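Long-range contacts in probable AP endonuclease (African swine fever virus, PDB 6KI3), which binds three zinc ions and probably cleaves DNA on the 5' side of abasic sites during repair, with an additional 3'-5' exonuclease activity: residues C25-I30 with V67-M72; L78-H83 with V112-L117; C182-H187 with D236-L241; I220-N225 with E264-H269. All coordinates share one frame; numbering follows the deposited sequence.

Contact 1: C25-I30 with V67-M72; sequences CITNSI and VELLKM
Thr27 sits where the two helices come closest in backbone terms, its CA 5.1 Å from the CA of Leu69, and its side chain points straight at segment 67-72. Its CB lies over the turn formed by Glu68 and Leu69, and from there the two branches part. The hydroxyl branch, anti to the carbonyl carbon (chi1 -49°), brings Thr27 OG1 to 3.1 Å from Leu69 N, but the angle is too poor for a hydrogen bond; its polar partner is instead Asp65 OD1, one turn earlier on the second helix. The other oxygen of that carboxylate takes Ile26 N, so Asp65 ties down the first turn of helix 25-39. The methyl branch, anti to the backbone N, drops onto the helix surface: Thr27 CG2 is 3.6 Å from Glu68 O and equally close to Met72 CB. These helices, 25-39 and 63-76, are neighbours on the outside of the TIM barrel, following successive parallel strands, and the short segments run 28° apart with axes 8.7 Å from each other. One turn on, Met72 bends at both chi2 and chi3, which curls its CE back to 3.9 Å from Thr27 CG2, while its CG meets Ile30 CG2 alongside, the two chains running past each other in opposite directions. Ile30 and Leu69 cross at about a right angle, and their tips meet with Ile30 CD1 3.6 Å from Leu69 CD1. The side chain of Glu68 approaches Thr27 through CB alone and then turns away to form a salt bridge with Lys71 of its own helix.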
# COMPACT_ATOMS: atom_id res chain seq x y z
N CYS A 25 9.31 -12.13 -15.58
CA CYS A 25 9.69 -10.72 -15.49
C CYS A 25 9.45 -10.14 -14.10
O CYS A 25 10.23 -9.30 -13.64
CB CYS A 25 8.94 -9.92 -16.55
SG CYS A 25 9.45 -10.33 -18.23
N ILE A 26 8.38 -10.55 -13.42
CA ILE A 26 8.10 -10.00 -12.09
C ILE A 26 9.16 -10.46 -11.09
O ILE A 26 9.70 -9.65 -10.33
CB ILE A 26 6.68 -10.39 -11.63
CG1 ILE A 26 5.64 -9.86 -12.61
CG2 ILE A 26 6.42 -9.87 -10.23
CD1 ILE A 26 4.22 -10.21 -12.23
N THR A 27 9.45 -11.76 -11.08
CA THR A 27 10.47 -12.28 -10.17
C THR A 27 11.84 -11.70 -10.51
O THR A 27 12.64 -11.41 -9.60
CB THR A 27 10.51 -13.81 -10.24
OG1 THR A 27 9.17 -14.32 -10.11
CG2 THR A 27 11.36 -14.37 -9.12
N ASN A 28 12.14 -11.55 -11.80
CA ASN A 28 13.40 -10.93 -12.20
C ASN A 28 13.50 -9.49 -11.69
O ASN A 28 14.56 -9.06 -11.22
CB ASN A 28 13.54 -10.97 -13.72
CG ASN A 28 14.68 -10.10 -14.23
OD1 ASN A 28 14.47 -8.96 -14.63
ND2 ASN A 28 15.89 -10.64 -14.23
N SER A 29 12.40 -8.74 -11.78
CA SER A 29 12.40 -7.37 -11.29
C SER A 29 12.61 -7.33 -9.78
O SER A 29 13.36 -6.48 -9.27
CB SER A 29 11.09 -6.67 -11.67
OG SER A 29 9.98 -7.32 -11.08
N ILE A 30 11.95 -8.23 -9.05
CA ILE A 30 12.13 -8.29 -7.60
C ILE A 30 13.56 -8.68 -7.26
O ILE A 30 14.14 -8.19 -6.27
CB ILE A 30 11.10 -9.25 -6.98
CG1 ILE A 30 9.70 -8.64 -7.07
CG2 ILE A 30 11.45 -9.58 -5.54
CD1 ILE A 30 8.61 -9.54 -6.56
N VAL A 67 5.88 -19.70 -10.43
CA VAL A 67 6.68 -20.69 -9.70
C VAL A 67 7.94 -20.05 -9.13
O VAL A 67 8.30 -20.29 -7.97
CB VAL A 67 7.02 -21.88 -10.62
CG1 VAL A 67 7.91 -22.87 -9.89
CG2 VAL A 67 5.74 -22.55 -11.10
N GLU A 68 8.61 -19.21 -9.92
CA GLU A 68 9.82 -18.56 -9.43
C GLU A 68 9.52 -17.52 -8.36
O GLU A 68 10.33 -17.33 -7.44
CB GLU A 68 10.58 -17.91 -10.60
CG GLU A 68 11.10 -18.91 -11.62
CD GLU A 68 12.08 -19.91 -11.02
OE1 GLU A 68 13.13 -19.48 -10.50
OE2 GLU A 68 11.78 -21.12 -11.05
N LEU A 69 8.37 -16.85 -8.45
CA LEU A 69 8.03 -15.83 -7.46
C LEU A 69 7.85 -16.44 -6.07
O LEU A 69 8.27 -15.84 -5.07
CB LEU A 69 6.77 -15.08 -7.88
CG LEU A 69 6.29 -13.98 -6.94
CD1 LEU A 69 7.40 -12.97 -6.69
CD2 LEU A 69 5.06 -13.29 -7.51
N LEU A 70 7.25 -17.63 -6.00
CA LEU A 70 7.09 -18.29 -4.71
C LEU A 70 8.44 -18.66 -4.11
O LEU A 70 8.67 -18.47 -2.91
CB LEU A 70 6.22 -19.54 -4.86
CG LEU A 70 5.99 -20.34 -3.59
CD1 LEU A 70 5.16 -19.54 -2.60
CD2 LEU A 70 5.32 -21.67 -3.90
N LYS A 71 9.35 -19.19 -4.94
CA LYS A 71 10.69 -19.51 -4.46
C LYS A 71 11.43 -18.25 -4.02
O LYS A 71 12.11 -18.25 -2.98
CB LYS A 71 11.48 -20.24 -5.54
CG LYS A 71 10.92 -21.61 -5.90
CD LYS A 71 11.39 -22.05 -7.28
CE LYS A 71 12.90 -22.01 -7.40
NZ LYS A 71 13.35 -22.33 -8.78
N MET A 72 11.30 -17.17 -4.79
CA MET A 72 11.95 -15.91 -4.42
C MET A 72 11.41 -15.38 -3.10
O MET A 72 12.18 -14.91 -2.25
CB MET A 72 11.75 -14.88 -5.53
CG MET A 72 12.19 -13.48 -5.17
SD MET A 72 13.99 -13.31 -5.10
CE MET A 72 14.41 -13.65 -6.81

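Contact 2: L78-H83 with V112-L117; sequences LWVVAH and VGIKGL. With ZN (zinc ion), chain K.
The indole of Trp79 carries the aliphatic part of Lys115 on one face: Lys115 CG stands 3.4 Å from the centroid of the five-membered ring and 15° off its normal, a CH-pi contact, with Lys115 CB beside it near CE2. A bend at chi2 (-72°) lays the lysine chain across the ring before turning off it. The other flat group, His83, turns away from segment 112-117; its ring meets those of Phe50 and, nearly perpendicularly, His120, and at its edge NE2 binds a zinc ion at 2.2 Å. Strand 79-83, which carries both rings, is parallel to its neighbour 116-120, and helix 96-112 joins the two in a beta-alpha-beta unit of the TIM barrel. Lys115 N donates to Val80 O over 2.8 Å, almost along the C=O axis, and Ala82 N donates to Gly116 O over 2.9 Å with the N-H well aligned at 168°. Leu117 CA adds a C-H...O contact to Ala82 O at 3.1 Å. A water bridges the two segments, donating to Leu78 O and Gly113 O and accepting from Val80 N. On the face turned to helix 96-112, Ala82 CB packs against Ile114 CG2 at 3.9 Å and Leu117 CD1 at 3.8 Å. The backbone bonds thus fix the strand from which His83 projects; with His120, Glu147 and a DNA phosphate it forms a mixed shell that probably leaves the zinc electron-withdrawing.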
# COMPACT_ATOMS: atom_id res chain seq x y z
N LEU A 78 10.29 -12.48 1.94
CA LEU A 78 9.74 -11.17 1.60
C LEU A 78 8.24 -11.13 1.89
O LEU A 78 7.52 -12.08 1.62
CB LEU A 78 9.99 -10.84 0.13
CG LEU A 78 11.35 -10.26 -0.23
CD1 LEU A 78 11.50 -10.15 -1.74
CD2 LEU A 78 11.53 -8.89 0.42
N TRP A 79 7.79 -10.00 2.45
CA TRP A 79 6.37 -9.74 2.62
C TRP A 79 5.90 -8.97 1.40
O TRP A 79 6.06 -7.75 1.32
CB TRP A 79 6.10 -8.97 3.91
CG TRP A 79 4.65 -8.95 4.30
CD1 TRP A 79 4.03 -9.79 5.18
CD2 TRP A 79 3.64 -8.06 3.83
NE1 TRP A 79 2.70 -9.47 5.29
CE2 TRP A 79 2.43 -8.41 4.46
CE3 TRP A 79 3.63 -6.99 2.92
CZ2 TRP A 79 1.24 -7.73 4.23
CZ3 TRP A 79 2.45 -6.32 2.69
CH2 TRP A 79 1.26 -6.69 3.34
N VAL A 80 5.34 -9.67 0.42
CA VAL A 80 4.93 -9.07 -0.84
C VAL A 80 3.41 -8.92 -0.84
O VAL A 80 2.68 -9.84 -0.45
CB VAL A 80 5.40 -9.91 -2.04
CG1 VAL A 80 5.08 -9.21 -3.34
CG2 VAL A 80 6.89 -10.19 -1.93
N VAL A 81 2.95 -7.75 -1.27
CA VAL A 81 1.52 -7.49 -1.44
C VAL A 81 1.29 -7.11 -2.89
O VAL A 81 2.14 -6.49 -3.54
CB VAL A 81 1.02 -6.39 -0.48
CG1 VAL A 81 1.66 -5.04 -0.80
CG2 VAL A 81 -0.50 -6.29 -0.51
N ALA A 82 0.15 -7.52 -3.42
CA ALA A 82 -0.24 -7.20 -4.78
C ALA A 82 -1.22 -6.03 -4.75
O ALA A 82 -2.15 -6.02 -3.94
CB ALA A 82 -0.87 -8.41 -5.48
N HIS A 83 -1.00 -5.05 -5.62
CA HIS A 83 -1.95 -3.96 -5.79
C HIS A 83 -2.95 -4.35 -6.86
O HIS A 83 -2.56 -4.77 -7.96
CB HIS A 83 -1.24 -2.66 -6.16
CG HIS A 83 -2.09 -1.44 -5.99
ND1 HIS A 83 -3.30 -1.29 -6.63
CD2 HIS A 83 -1.91 -0.31 -5.27
CE1 HIS A 83 -3.83 -0.12 -6.30
NE2 HIS A 83 -3.00 0.49 -5.48
N VAL A 112 1.31 -17.93 -5.17
CA VAL A 112 2.67 -17.42 -5.22
C VAL A 112 3.12 -16.88 -3.87
O VAL A 112 4.22 -16.33 -3.77
CB VAL A 112 2.81 -16.35 -6.31
CG1 VAL A 112 2.39 -16.91 -7.66
CG2 VAL A 112 1.99 -15.12 -5.97
N GLY A 113 2.31 -17.02 -2.83
CA GLY A 113 2.71 -16.58 -1.51
C GLY A 113 2.63 -15.10 -1.27
O GLY A 113 3.31 -14.59 -0.37
N ILE A 114 1.84 -14.37 -2.05
CA ILE A 114 1.63 -12.94 -1.82
C ILE A 114 0.63 -12.78 -0.68
O ILE A 114 -0.41 -13.45 -0.65
CB ILE A 114 1.16 -12.24 -3.11
CG1 ILE A 114 2.35 -12.06 -4.06
CG2 ILE A 114 0.51 -10.91 -2.79
CD1 ILE A 114 1.98 -11.44 -5.38
N LYS A 115 0.95 -11.88 0.25
CA LYS A 115 0.21 -11.79 1.50
C LYS A 115 -1.15 -11.10 1.36
O LYS A 115 -2.04 -11.36 2.18
CB LYS A 115 1.04 -11.05 2.55
CG LYS A 115 2.45 -11.59 2.71
CD LYS A 115 2.46 -12.95 3.41
CE LYS A 115 3.89 -13.42 3.66
NZ LYS A 115 3.94 -14.69 4.44
N GLY A 116 -1.33 -10.24 0.37
CA GLY A 116 -2.60 -9.53 0.30
C GLY A 116 -2.81 -8.86 -1.04
O GLY A 116 -1.95 -8.90 -1.92
N LEU A 117 -3.99 -8.25 -1.17
CA LEU A 117 -4.39 -7.53 -2.37
C LEU A 117 -5.00 -6.20 -1.96
O LEU A 117 -5.94 -6.16 -1.17
CB LEU A 117 -5.39 -8.33 -3.20
CG LEU A 117 -5.76 -7.75 -4.57
CD1 LEU A 117 -4.59 -7.88 -5.54
CD2 LEU A 117 -7.00 -8.43 -5.13
ZN ZN K . -3.32 2.34 -4.40
O HOH W 1 4.90 -12.41 0.66

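Contact 3: C182-H187 with D236-L241; sequences CIDTAH and DRHASL. With ZN (zinc ion), chain I; ZN (zinc ion), chain J; nucleotides of chain C; nucleotides of chain B.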
# COMPACT_ATOMS: atom_id res chain seq x y z
N CYS A 182 -5.26 -0.32 4.48
CA CYS A 182 -4.05 0.26 3.93
C CYS A 182 -4.14 1.78 4.06
O CYS A 182 -5.04 2.40 3.47
CB CYS A 182 -3.85 -0.15 2.47
SG CYS A 182 -2.33 0.51 1.73
N ILE A 183 -3.23 2.36 4.82
CA ILE A 183 -3.22 3.80 5.08
C ILE A 183 -2.19 4.43 4.15
O ILE A 183 -0.98 4.27 4.35
CB ILE A 183 -2.91 4.10 6.55
CG1 ILE A 183 -4.00 3.51 7.45
CG2 ILE A 183 -2.80 5.60 6.77
CD1 ILE A 183 -3.71 3.66 8.92
N ASP A 184 -2.67 5.15 3.14
CA ASP A 184 -1.81 5.90 2.23
C ASP A 184 -1.75 7.34 2.74
O ASP A 184 -2.76 8.06 2.69
CB ASP A 184 -2.33 5.83 0.80
CG ASP A 184 -1.30 6.28 -0.22
OD1 ASP A 184 -0.65 7.32 -0.01
OD2 ASP A 184 -1.13 5.58 -1.25
N THR A 185 -0.58 7.75 3.23
CA THR A 185 -0.45 9.05 3.86
C THR A 185 -0.71 10.19 2.88
O THR A 185 -1.30 11.21 3.24
CB THR A 185 0.94 9.20 4.49
OG1 THR A 185 1.94 9.00 3.48
CG2 THR A 185 1.13 8.18 5.60
N ALA A 186 -0.28 10.03 1.62
CA ALA A 186 -0.55 11.04 0.61
C ALA A 186 -2.04 11.19 0.32
O ALA A 186 -2.46 12.26 -0.13
CB ALA A 186 0.20 10.71 -0.68
N HIS A 187 -2.83 10.15 0.57
CA HIS A 187 -4.25 10.21 0.25
C HIS A 187 -5.05 10.88 1.35
O HIS A 187 -5.91 11.73 1.08
CB HIS A 187 -4.79 8.80 -0.01
CG HIS A 187 -4.24 8.17 -1.25
ND1 HIS A 187 -4.70 6.97 -1.75
CD2 HIS A 187 -3.26 8.57 -2.10
CE1 HIS A 187 -4.03 6.66 -2.84
NE2 HIS A 187 -3.15 7.62 -3.08
N ASP A 236 -4.14 13.53 -6.44
CA ASP A 236 -3.11 12.63 -5.93
C ASP A 236 -1.83 12.82 -6.73
O ASP A 236 -1.77 12.45 -7.91
CB ASP A 236 -3.59 11.18 -6.00
CG ASP A 236 -2.59 10.21 -5.41
OD1 ASP A 236 -1.92 10.57 -4.42
OD2 ASP A 236 -2.48 9.09 -5.94
N ARG A 237 -0.81 13.38 -6.10
CA ARG A 237 0.52 13.53 -6.69
C ARG A 237 1.55 13.05 -5.67
O ARG A 237 1.83 13.75 -4.69
CB ARG A 237 0.80 14.98 -7.10
CG ARG A 237 -0.12 15.51 -8.19
CD ARG A 237 0.00 14.70 -9.46
NE ARG A 237 -1.28 14.11 -9.85
CZ ARG A 237 -2.14 14.68 -10.68
NH1 ARG A 237 -3.29 14.07 -10.97
NH2 ARG A 237 -1.86 15.85 -11.23
N HIS A 238 2.12 11.87 -5.90
CA HIS A 238 3.08 11.31 -4.96
C HIS A 238 4.42 12.03 -5.06
O HIS A 238 4.80 12.56 -6.10
CB HIS A 238 3.27 9.81 -5.22
CG HIS A 238 2.08 8.98 -4.86
ND1 HIS A 238 2.11 7.60 -4.88
CD2 HIS A 238 0.83 9.33 -4.47
CE1 HIS A 238 0.93 7.13 -4.52
NE2 HIS A 238 0.13 8.16 -4.26
N ALA A 239 5.14 12.03 -3.94
CA ALA A 239 6.46 12.66 -3.88
C ALA A 239 7.30 11.93 -2.84
O ALA A 239 6.78 11.25 -1.95
CB ALA A 239 6.35 14.15 -3.55
N SER A 240 8.61 12.09 -2.96
CA SER A 240 9.53 11.46 -2.01
C SER A 240 9.40 12.09 -0.63
O SER A 240 9.04 13.26 -0.49
CB SER A 240 10.97 11.58 -2.51
OG SER A 240 11.20 10.74 -3.63
N LEU A 241 9.69 11.29 0.39
CA LEU A 241 9.57 11.75 1.77
C LEU A 241 10.44 12.98 2.01
O LEU A 241 11.60 13.02 1.59
CB LEU A 241 9.95 10.63 2.74
CG LEU A 241 9.24 9.29 2.55
CD1 LEU A 241 9.72 8.28 3.58
CD2 LEU A 241 7.73 9.45 2.61
ZN ZN I . -1.83 7.65 -4.69
ZN ZN J . -1.25 3.87 -2.50
O5' 3DR C 1 -0.59 4.62 -6.14
P 3DR C 1 -1.99 5.03 -5.47
OP1 3DR C 1 -2.87 3.83 -5.69
OP2 3DR C 1 -1.62 5.28 -4.03
OP3 3DR C 1 -2.43 6.26 -6.23
C2' 3DR C 1 2.03 1.84 -8.34
C5' 3DR C 1 -0.55 3.92 -7.38
C4' 3DR C 1 0.90 3.91 -7.87
O4' 3DR C 1 1.76 3.60 -6.78
C1' 3DR C 1 2.61 2.50 -7.10
C3' 3DR C 1 1.13 2.88 -8.96
O3' 3DR C 1 1.82 3.50 -10.05
P DC B 8 -1.16 13.60 -17.22
OP1 DC B 8 -0.22 14.73 -17.09
OP2 DC B 8 -0.97 12.61 -18.30
O5' DC B 8 -1.22 12.82 -15.83
C5' DC B 8 -1.65 13.50 -14.66
C4' DC B 8 -2.39 12.56 -13.73
O4' DC B 8 -3.60 12.11 -14.35
C3' DC B 8 -1.65 11.28 -13.37
O3' DC B 8 -0.88 11.47 -12.20
C2' DC B 8 -2.78 10.26 -13.14
C1' DC B 8 -4.04 10.96 -13.67
N1 DC B 8 -4.85 10.13 -14.60
C2 DC B 8 -6.06 9.58 -14.16
O2 DC B 8 -6.44 9.81 -13.00
N3 DC B 8 -6.79 8.82 -15.01
C4 DC B 8 -6.34 8.60 -16.25
N4 DC B 8 -7.10 7.84 -17.05
C5 DC B 8 -5.11 9.15 -16.72
C6 DC B 8 -4.40 9.89 -15.86
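The strand ending at Asp184 turns directly into a helix whose first turn lies beside the 236-238 backbone, with CA atoms 6.7 Å apart for both Ala186-His238 and His187-Asp236, too far for a sheet ladder. Zinc makes the join. His187 NE2, Asp236 OD2 and His238 NE2 converge on one ion at 2.0 to 2.1 Å, the two imidazoles rim to rim with planes 43° apart, and the Asp236 carboxylate almost perpendicular to the His187 ring. Asp184 CG sits 3.5 Å above the centre of that ring; its OD1 caps the helix weakly through Ala186 N, while OD2 holds a second zinc at 2.1 Å. Second-shell carbonyls fix the imidazoles: His187 ND1 bonds to Thr148 O and His238 ND1 to Glu276 O. Arg237 folds back, its NE bonded to Asp236 O, and lays one guanidinium face over the sugar of DC8 of chain B. The 5'-phosphate of 3DR1 of chain C closes the site: OP3 binds the first zinc at 2.2 Å, and OP2 bridges the two, at 2.5 Å from the first and 2.1 Å from the second. Held also by a third zinc through OP1, this terminal phosphate would have much of its charge offset, consistent with a product-like state of cleavage 5' to an abasic site.

Contact 4: I220-N225 with E264-H269; sequences IMFHLN and EYITRH. With ZN (zinc ion), chain J.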
# COMPACT_ATOMS: atom_id res chain seq x y z
N ILE A 220 -3.07 -4.00 9.35
CA ILE A 220 -2.84 -2.63 8.91
C ILE A 220 -1.50 -2.56 8.18
O ILE A 220 -0.49 -3.03 8.71
CB ILE A 220 -2.87 -1.63 10.08
CG1 ILE A 220 -4.27 -1.56 10.70
CG2 ILE A 220 -2.41 -0.26 9.63
CD1 ILE A 220 -4.39 -0.54 11.82
N MET A 221 -1.51 -2.00 6.98
CA MET A 221 -0.30 -1.74 6.21
C MET A 221 -0.29 -0.27 5.81
O MET A 221 -1.29 0.44 5.90
CB MET A 221 -0.21 -2.63 4.97
CG MET A 221 -1.23 -2.31 3.89
SD MET A 221 -0.94 -3.24 2.37
CE MET A 221 0.56 -2.45 1.79
N PHE A 222 0.87 0.20 5.34
CA PHE A 222 1.08 1.62 5.09
C PHE A 222 1.71 1.86 3.72
O PHE A 222 2.59 1.10 3.29
CB PHE A 222 1.95 2.25 6.17
CG PHE A 222 1.24 2.49 7.46
CD1 PHE A 222 1.19 1.51 8.43
CD2 PHE A 222 0.60 3.70 7.69
CE1 PHE A 222 0.53 1.74 9.62
CE2 PHE A 222 -0.07 3.93 8.87
CZ PHE A 222 -0.11 2.95 9.84
N HIS A 223 1.26 2.92 3.07
CA HIS A 223 1.93 3.50 1.91
C HIS A 223 2.56 4.81 2.36
O HIS A 223 1.85 5.79 2.60
CB HIS A 223 0.94 3.73 0.76
CG HIS A 223 0.47 2.48 0.10
ND1 HIS A 223 -0.62 2.45 -0.75
CD2 HIS A 223 0.93 1.21 0.15
CE1 HIS A 223 -0.80 1.22 -1.19
NE2 HIS A 223 0.13 0.45 -0.65
N LEU A 224 3.89 4.82 2.49
CA LEU A 224 4.62 5.99 2.97
C LEU A 224 4.91 6.90 1.79
O LEU A 224 5.93 6.76 1.11
CB LEU A 224 5.89 5.58 3.69
CG LEU A 224 5.72 4.72 4.95
CD1 LEU A 224 7.05 4.58 5.69
CD2 LEU A 224 4.65 5.30 5.86
N ASN A 225 4.00 7.84 1.53
CA ASN A 225 4.11 8.74 0.39
C ASN A 225 3.95 10.18 0.86
O ASN A 225 2.97 10.51 1.54
CB ASN A 225 3.06 8.42 -0.68
CG ASN A 225 3.15 7.00 -1.18
OD1 ASN A 225 4.23 6.43 -1.30
ND2 ASN A 225 1.99 6.42 -1.50
N GLU A 264 7.42 5.21 13.91
CA GLU A 264 7.42 4.61 15.24
C GLU A 264 6.25 3.64 15.41
O GLU A 264 6.39 2.58 16.03
CB GLU A 264 7.37 5.70 16.31
CG GLU A 264 8.69 6.45 16.48
CD GLU A 264 8.60 7.54 17.53
OE1 GLU A 264 7.51 8.15 17.67
OE2 GLU A 264 9.61 7.80 18.22
N TYR A 265 5.08 3.99 14.87
CA TYR A 265 3.94 3.07 14.93
C TYR A 265 4.19 1.83 14.08
O TYR A 265 3.86 0.71 14.49
CB TYR A 265 2.66 3.79 14.49
CG TYR A 265 1.47 2.87 14.29
CD1 TYR A 265 1.23 2.27 13.07
CD2 TYR A 265 0.58 2.63 15.33
CE1 TYR A 265 0.15 1.43 12.88
CE2 TYR A 265 -0.51 1.80 15.15
CZ TYR A 265 -0.72 1.20 13.93
OH TYR A 265 -1.80 0.37 13.74
N ILE A 266 4.75 2.02 12.88
CA ILE A 266 5.07 0.88 12.02
C ILE A 266 6.09 -0.03 12.70
O ILE A 266 6.02 -1.26 12.59
CB ILE A 266 5.58 1.38 10.66
CG1 ILE A 266 4.43 2.03 9.87
CG2 ILE A 266 6.20 0.25 9.85
CD1 ILE A 266 4.88 2.77 8.64
N THR A 267 7.04 0.56 13.43
CA THR A 267 8.03 -0.23 14.14
C THR A 267 7.40 -1.03 15.28
O THR A 267 7.56 -2.25 15.36
CB THR A 267 9.14 0.68 14.68
OG1 THR A 267 9.94 1.15 13.59
CG2 THR A 267 10.03 -0.07 15.66
N ARG A 268 6.66 -0.35 16.16
CA ARG A 268 6.09 -0.99 17.34
C ARG A 268 5.02 -2.02 17.00
O ARG A 268 4.65 -2.81 17.88
CB ARG A 268 5.50 0.06 18.28
N HIS A 269 4.52 -2.04 15.77
CA HIS A 269 3.52 -3.01 15.36
C HIS A 269 3.97 -3.89 14.20
O HIS A 269 3.18 -4.70 13.71
CB HIS A 269 2.21 -2.31 14.99
CG HIS A 269 1.49 -1.73 16.17
ND1 HIS A 269 0.73 -2.50 17.02
CD2 HIS A 269 1.42 -0.46 16.64
CE1 HIS A 269 0.21 -1.73 17.97
NE2 HIS A 269 0.62 -0.49 17.76
ZN ZN J . -1.25 3.87 -2.50
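Phe222 and Tyr265 meet rim to rim, their planes 73° apart and centroids 5.5 Å from each other, so that neither ring covers the face of the other. The touching atoms are Phe222 CE1 and Tyr265 CE1, at 3.3 Å, and the side chains cross at about a right angle. Tyr265 CG stands anti to its backbone N (chi1 170°), Phe222 CG anti to its carbonyl carbon. One face of the tyrosine is occupied by His269, four residues on, whose CD2 lies 3.3 Å above the ring plane. Ile266 runs past Phe222 in the opposite direction, placing its CG1 3.6 Å from Phe222 CD1, and then meets Leu224 tip to tip, with Ile266 CD1 3.8 Å from Leu224 CD2. At the other end of the strand Ile220 lies across the tyrosine, its CD1 3.4 Å from Tyr265 OH. Thus Ile220, Phe222 and Leu224, every second residue, face the helix, which crosses the strand at 145° with the segment axes 10.2 Å apart. Helix 258-269 covers the outside of the TIM barrel here and leads into strand 272-275, the parallel neighbour of strand 220-227; Ala273 of that strand also touches Leu224 and Ile266. His223 points away from the helix into the barrel, where its ND1 binds zinc at 2.3 Å together with Asp184, Glu147, Glu276 and a DNA phosphate. With ND1 given to the metal, the hydrogen bond between His223 NE2 and Gln48 OE1 suggests a proton on NE2, which would hold the imidazole neutral and fix its rotation.

Overall arrangement
From the N terminus, contact 1 closes first, joining two neighbouring outer helices around strand 46-49. Contact 2 then opens and closes wholly later in the chain, pairing two strands of the barrel wall; it touches contact 1 through Ile30 CG2 on Leu78 CD1 and through Leu69 and Leu70 on the 112-113 turn. Contacts 3 and 4 come after both and cross: 220-225 lies between 182-187 and 236-241, and 264-269 beyond them. They share one zinc ion and are neighbours in the sheet, Ile183 O lying 2.9 Å from His223 N. Inside the barrel, Val81 and Trp79 of contact 2 pack on Met221 of contact 4.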